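Local coordinates for E3 19 kDa protein (Human adenovirus E serotype 4, PDB 5IRO), which probably binds MHC class I heavy chains and retains them in the endoplasmic reticulum, which hinders their transport to the surface of the infected cell, at residues Pro9-Leu20 and Leu32-Gln40. Sequence-based numbering, arbitrary orientation.
Sequences PCLTFNPDKCQL and LIKCGWECQ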
ATOM      1  N   PRO D   9     -29.021  22.528   8.269  1.00124.16           N
ATOM      2  CA  PRO D   9     -28.555  21.346   7.544  1.00124.26           C
ATOM      3  C   PRO D   9     -29.509  20.148   7.537  1.00124.22           C
ATOM      4  O   PRO D   9     -29.699  19.535   6.481  1.00122.81           O
ATOM      5  CB  PRO D   9     -27.261  20.972   8.283  1.00 99.59           C
ATOM      6  CG  PRO D   9     -27.482  21.453   9.674  1.00112.76           C
ATOM      7  CD  PRO D   9     -28.409  22.638   9.603  1.00128.90           C
ATOM      8  N   CYS D  10     -30.124  19.844   8.677  1.00175.35           N
ATOM      9  CA  CYS D  10     -30.693  18.520   8.881  1.00174.05           C
ATOM     10  C   CYS D  10     -32.216  18.376   8.881  1.00169.95           C
ATOM     11  O   CYS D  10     -32.721  17.254   8.929  1.00168.28           O
ATOM     12  CB  CYS D  10     -30.144  17.952  10.195  1.00177.08           C
ATOM     13  SG  CYS D  10     -28.371  17.582  10.214  1.00155.22           S
ATOM     14  N   LEU D  11     -32.954  19.481   8.815  1.00187.02           N
ATOM     15  CA  LEU D  11     -34.407  19.381   8.704  1.00195.51           C
ATOM     16  C   LEU D  11     -34.806  19.327   7.244  1.00191.57           C
ATOM     17  O   LEU D  11     -35.978  19.132   6.919  1.00182.30           O
ATOM     18  CB  LEU D  11     -35.131  20.549   9.390  1.00198.06           C
ATOM     19  CG  LEU D  11     -34.809  22.025   9.149  1.00196.27           C
ATOM     20  CD1 LEU D  11     -35.228  22.522   7.767  1.00195.99           C
ATOM     21  CD2 LEU D  11     -35.473  22.868  10.227  1.00199.46           C
ATOM     22  N   THR D  12     -33.826  19.499   6.362  1.00 78.69           N
ATOM     23  CA  THR D  12     -34.111  19.537   4.939  1.00 66.26           C
ATOM     24  C   THR D  12     -34.408  18.123   4.478  1.00 62.84           C
ATOM     25  O   THR D  12     -33.703  17.180   4.837  1.00 60.59           O
ATOM     26  CB  THR D  12     -32.906  20.091   4.147  1.00 61.41           C
ATOM     27  OG1 THR D  12     -31.781  19.215   4.302  1.00 68.49           O
ATOM     28  CG2 THR D  12     -32.527  21.481   4.642  1.00 54.15           C
ATOM     29  N   PHE D  13     -35.458  17.983   3.678  1.00 44.24           N
ATOM     30  CA  PHE D  13     -35.857  16.679   3.177  1.00 38.43           C
ATOM     31  C   PHE D  13     -35.130  16.398   1.865  1.00 32.73           C
ATOM     32  O   PHE D  13     -35.716  15.864   0.923  1.00 31.62           O
ATOM     33  CB  PHE D  13     -37.373  16.646   2.956  1.00 32.91           C
ATOM     34  CG  PHE D  13     -38.181  16.831   4.220  1.00 40.85           C
ATOM     35  CD1 PHE D  13     -37.654  16.501   5.459  1.00 38.93           C
ATOM     36  CD2 PHE D  13     -39.465  17.357   4.164  1.00 37.31           C
ATOM     37  CE1 PHE D  13     -38.395  16.681   6.617  1.00 32.40           C
ATOM     38  CE2 PHE D  13     -40.211  17.540   5.318  1.00 39.70           C
ATOM     39  CZ  PHE D  13     -39.674  17.201   6.546  1.00 30.66           C
ATOM     40  N   ASN D  14     -33.852  16.764   1.803  1.00 36.60           N
ATOM     41  CA  ASN D  14     -33.118  16.695   0.542  1.00 37.99           C
ATOM     42  C   ASN D  14     -32.158  15.517   0.334  1.00 35.29           C
ATOM     43  O   ASN D  14     -31.912  15.127  -0.810  1.00 32.31           O
ATOM     44  CB  ASN D  14     -32.421  18.026   0.250  1.00 43.34           C
ATOM     45  CG  ASN D  14     -33.402  19.123  -0.109  1.00 30.03           C
ATOM     46  OD1 ASN D  14     -34.615  18.912  -0.097  1.00 22.03           O
ATOM     47  ND2 ASN D  14     -32.883  20.301  -0.423  1.00 26.07           N
ATOM     48  N   PRO D  15     -31.613  14.942   1.422  1.00 51.87           N
ATOM     49  CA  PRO D  15     -30.843  13.727   1.140  1.00 57.71           C
ATOM     50  C   PRO D  15     -31.718  12.559   0.667  1.00 54.64           C
ATOM     51  O   PRO D  15     -32.107  11.685   1.443  1.00 48.33           O
ATOM     52  CB  PRO D  15     -30.183  13.420   2.485  1.00 50.80           C
ATOM     53  CG  PRO D  15     -29.966  14.776   3.076  1.00 48.82           C
ATOM     54  CD  PRO D  15     -31.201  15.554   2.702  1.00 56.63           C
ATOM     55  N   ASP D  16     -32.025  12.593  -0.625  1.00 62.47           N
ATOM     56  CA  ASP D  16     -32.567  11.467  -1.364  1.00 61.46           C
ATOM     57  C   ASP D  16     -31.435  11.146  -2.314  1.00 64.53           C
ATOM     58  O   ASP D  16     -31.142   9.986  -2.607  1.00 66.01           O
ATOM     59  CB  ASP D  16     -33.819  11.868  -2.149  1.00 65.40           C
ATOM     60  CG  ASP D  16     -33.618  11.788  -3.658  1.00 57.76           C
ATOM     61  OD1 ASP D  16     -34.017  10.770  -4.265  1.00 54.80           O
ATOM     62  OD2 ASP D  16     -33.052  12.740  -4.240  1.00 50.04           O
ATOM     63  N   LYS D  17     -30.793  12.213  -2.779  1.00 56.70           N
ATOM     64  CA  LYS D  17     -29.641  12.107  -3.652  1.00 56.79           C
ATOM     65  C   LYS D  17     -28.388  12.144  -2.792  1.00 57.36           C
ATOM     66  O   LYS D  17     -27.810  13.204  -2.545  1.00 57.47           O
ATOM     67  CB  LYS D  17     -29.630  13.257  -4.668  1.00 51.59           C
ATOM     68  CG  LYS D  17     -28.471  13.222  -5.652  1.00 39.70           C
ATOM     69  CD  LYS D  17     -28.447  14.466  -6.532  1.00 41.34           C
ATOM     70  CE  LYS D  17     -29.726  14.598  -7.343  1.00 31.82           C
ATOM     71  NZ  LYS D  17     -29.708  15.788  -8.240  1.00 12.71           N
ATOM     72  N   CYS D  18     -27.987  10.965  -2.331  1.00 82.76           N
ATOM     73  CA  CYS D  18     -26.710  10.773  -1.670  1.00 77.89           C
ATOM     74  C   CYS D  18     -25.741  10.160  -2.676  1.00 75.34           C
ATOM     75  O   CYS D  18     -25.910   9.012  -3.092  1.00 76.31           O
ATOM     76  CB  CYS D  18     -26.886   9.863  -0.456  1.00 80.82           C
ATOM     77  SG  CYS D  18     -27.687  10.649   0.945  1.00 82.22           S
ATOM     78  N   GLN D  19     -24.734  10.935  -3.066  1.00 37.31           N
ATOM     79  CA  GLN D  19     -23.834  10.572  -4.157  1.00 32.66           C
ATOM     80  C   GLN D  19     -23.076   9.268  -3.917  1.00 29.22           C
ATOM     81  O   GLN D  19     -22.731   8.934  -2.787  1.00 32.59           O
ATOM     82  CB  GLN D  19     -22.823  11.698  -4.390  1.00 31.92           C
ATOM     83  CG  GLN D  19     -21.817  11.853  -3.253  1.00 24.32           C
ATOM     84  CD  GLN D  19     -20.761  12.904  -3.513  1.00 20.30           C
ATOM     85  OE1 GLN D  19     -20.972  14.090  -3.263  1.00 18.13           O
ATOM     86  NE2 GLN D  19     -19.608  12.471  -4.011  1.00 20.92           N
ATOM     87  N   LEU D  20     -22.850   8.513  -4.985  1.00 39.68           N
ATOM     88  CA  LEU D  20     -22.103   7.265  -4.870  1.00 42.65           C
ATOM     89  C   LEU D  20     -21.074   7.077  -5.987  1.00 42.21           C
ATOM     90  O   LEU D  20     -21.304   7.461  -7.133  1.00 48.13           O
ATOM     91  CB  LEU D  20     -23.029   6.045  -4.741  1.00 43.90           C
ATOM     92  CG  LEU D  20     -24.018   5.619  -5.829  1.00 45.12           C
ATOM     93  CD1 LEU D  20     -24.550   4.235  -5.494  1.00 42.13           C
ATOM     94  CD2 LEU D  20     -25.170   6.600  -5.968  1.00 44.79           C
ATOM     95  N   LEU D  32     -19.173   2.879  -2.988  1.00 35.46           N
ATOM     96  CA  LEU D  32     -19.026   3.917  -1.976  1.00 35.87           C
ATOM     97  C   LEU D  32     -20.210   4.873  -2.020  1.00 35.66           C
ATOM     98  O   LEU D  32     -20.245   5.783  -2.845  1.00 35.28           O
ATOM     99  CB  LEU D  32     -17.736   4.701  -2.203  1.00 37.85           C
ATOM    100  CG  LEU D  32     -17.438   5.753  -1.133  1.00 42.69           C
ATOM    101  CD1 LEU D  32     -16.823   5.114   0.103  1.00 39.49           C
ATOM    102  CD2 LEU D  32     -16.552   6.852  -1.687  1.00 40.44           C
ATOM    103  N   ILE D  33     -21.164   4.682  -1.115  1.00 23.79           N
ATOM    104  CA  ILE D  33     -22.328   5.556  -1.031  1.00 24.48           C
ATOM    105  C   ILE D  33     -22.060   6.725  -0.090  1.00 24.36           C
ATOM    106  O   ILE D  33     -22.062   6.563   1.133  1.00 25.22           O
ATOM    107  CB  ILE D  33     -23.570   4.789  -0.542  1.00 23.43           C
ATOM    108  CG1 ILE D  33     -23.729   3.486  -1.330  1.00 16.67           C
ATOM    109  CG2 ILE D  33     -24.817   5.650  -0.670  1.00 21.64           C
ATOM    110  CD1 ILE D  33     -24.805   2.565  -0.789  1.00 18.37           C
ATOM    111  N   LYS D  34     -21.826   7.902  -0.663  1.00 23.04           N
ATOM    112  CA  LYS D  34     -21.535   9.089   0.134  1.00 28.23           C
ATOM    113  C   LYS D  34     -22.733  10.035   0.250  1.00 37.67           C
ATOM    114  O   LYS D  34     -23.189  10.609  -0.739  1.00 35.08           O
ATOM    115  CB  LYS D  34     -20.335   9.840  -0.444  1.00 26.99           C
ATOM    116  CG  LYS D  34     -19.894  11.031   0.391  1.00 30.36           C
ATOM    117  CD  LYS D  34     -18.625  11.648  -0.168  1.00 31.25           C
ATOM    118  CE  LYS D  34     -18.101  12.754   0.731  1.00 35.88           C
ATOM    119  NZ  LYS D  34     -16.900  13.408   0.144  1.00 24.80           N
ATOM    120  N   CYS D  35     -23.237  10.188   1.468  1.00 55.94           N
ATOM    121  CA  CYS D  35     -24.256  11.184   1.760  1.00 61.66           C
ATOM    122  C   CYS D  35     -23.648  12.317   2.578  1.00 56.39           C
ATOM    123  O   CYS D  35     -22.445  12.317   2.841  1.00 61.02           O
ATOM    124  CB  CYS D  35     -25.446  10.547   2.487  1.00 68.88           C
ATOM    125  SG  CYS D  35     -26.333   9.303   1.512  1.00 54.38           S
ATOM    126  N   GLY D  36     -24.475  13.273   2.989  1.00 48.79           N
ATOM    127  CA  GLY D  36     -23.971  14.468   3.643  1.00 58.76           C
ATOM    128  C   GLY D  36     -23.317  14.234   4.992  1.00 55.01           C
ATOM    129  O   GLY D  36     -23.745  13.375   5.763  1.00 58.16           O
ATOM    130  N   TRP D  37     -22.267  15.004   5.270  1.00 37.57           N
ATOM    131  CA  TRP D  37     -21.571  14.953   6.553  1.00 40.27           C
ATOM    132  C   TRP D  37     -21.924  16.170   7.405  1.00 43.34           C
ATOM    133  O   TRP D  37     -21.269  16.459   8.409  1.00 47.71           O
ATOM    134  CB  TRP D  37     -20.059  14.882   6.333  1.00 40.60           C
ATOM    135  CG  TRP D  37     -19.575  13.514   5.984  1.00 37.93           C
ATOM    136  CD1 TRP D  37     -19.305  13.035   4.735  1.00 39.83           C
ATOM    137  CD2 TRP D  37     -19.292  12.446   6.894  1.00 33.13           C
ATOM    138  NE1 TRP D  37     -18.878  11.732   4.811  1.00 42.92           N
ATOM    139  CE2 TRP D  37     -18.861  11.347   6.127  1.00 35.33           C
ATOM    140  CE3 TRP D  37     -19.365  12.310   8.284  1.00 32.94           C
ATOM    141  CZ2 TRP D  37     -18.502  10.129   6.702  1.00 34.05           C
ATOM    142  CZ3 TRP D  37     -19.009  11.102   8.853  1.00 33.55           C
ATOM    143  CH2 TRP D  37     -18.583  10.028   8.063  1.00 33.45           C
ATOM    144  N   GLU D  38     -22.973  16.872   6.992  1.00 40.28           N
ATOM    145  CA  GLU D  38     -23.441  18.065   7.683  1.00 35.58           C
ATOM    146  C   GLU D  38     -24.577  17.681   8.622  1.00 38.90           C
ATOM    147  O   GLU D  38     -25.102  18.512   9.365  1.00 39.86           O
ATOM    148  CB  GLU D  38     -23.922  19.108   6.673  1.00 39.14           C
ATOM    149  CG  GLU D  38     -22.969  19.328   5.506  1.00 36.88           C
ATOM    150  CD  GLU D  38     -23.280  18.422   4.328  1.00 37.86           C
ATOM    151  OE1 GLU D  38     -24.240  17.630   4.427  1.00 47.41           O
ATOM    152  OE2 GLU D  38     -22.565  18.498   3.307  1.00 37.91           O
ATOM    153  N   CYS D  39     -24.942  16.404   8.580  1.00 57.26           N
ATOM    154  CA  CYS D  39     -26.057  15.875   9.352  1.00 52.92           C
ATOM    155  C   CYS D  39     -25.618  14.625  10.111  1.00 51.02           C
ATOM    156  O   CYS D  39     -24.905  13.783   9.564  1.00 46.89           O
ATOM    157  CB  CYS D  39     -27.221  15.525   8.418  1.00 54.75           C
ATOM    158  SG  CYS D  39     -28.727  16.505   8.548  1.00 73.83           S
ATOM    159  N   GLN D  40     -26.024  14.513  11.372  1.00 36.85           N
ATOM    160  CA  GLN D  40     -25.820  13.280  12.126  1.00 38.67           C
ATOM    161  C   GLN D  40     -27.148  12.527  12.062  1.00 36.64           C
ATOM    162  O   GLN D  40     -28.159  13.104  11.658  1.00 30.85           O
ATOM    163  CB  GLN D  40     -25.412  13.618  13.571  1.00 40.62           C
ATOM    164  CG  GLN D  40     -25.523  12.487  14.598  1.00 34.73           C
ATOM    165  CD  GLN D  40     -24.666  11.281  14.251  1.00 34.67           C
ATOM    166  OE1 GLN D  40     -25.142  10.326  13.637  1.00 44.22           O
ATOM    167  NE2 GLN D  40     -23.401  11.316  14.654  1.00 27.38           N
TER
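Leu20 and Ile33 face each other as an antiparallel non-hydrogen-bonded pair, with CA atoms 4.2 Å apart, where the hairpin of strands 20-24 and 29-34 begins. Beyond this pair the two chains run on as loops and are joined twice by disulfides, Cys18-Cys35 next to the strands and Cys10-Cys39 farther out. This is the ER-lumenal part of E3-19K, without its transmembrane helix, and the disulfides tie the N-terminal loop to it. Between them the segment 9-20 bulges away, with an inverse gamma turn centred on Pro15. Lys34 N points to Gln19 O at a modelled 2.5 Å, a doubtful value because it is too short. Leu20 and Ile33 put their side chains on the same face of the sheet, where Leu20 also touches Phe85 and Phe87. Gln19 and Lys34 lie side by side and point the same way. Lys34 CB sits 3.8 Å from Gln19 CG. With Lys34 CG anti to its own N (chi1 -175°), the extended chain brings Lys34 CD to 4.2 Å from Gln19 CD before its end leads away. Asn53 bonds to Gly36 O and Cys39 O through its side-chain amide. At the outer disulfide, where Pro9 and Cys10 are poorly ordered, Thr12 OG1 donates to Pro9 O from above the carbonyl plane.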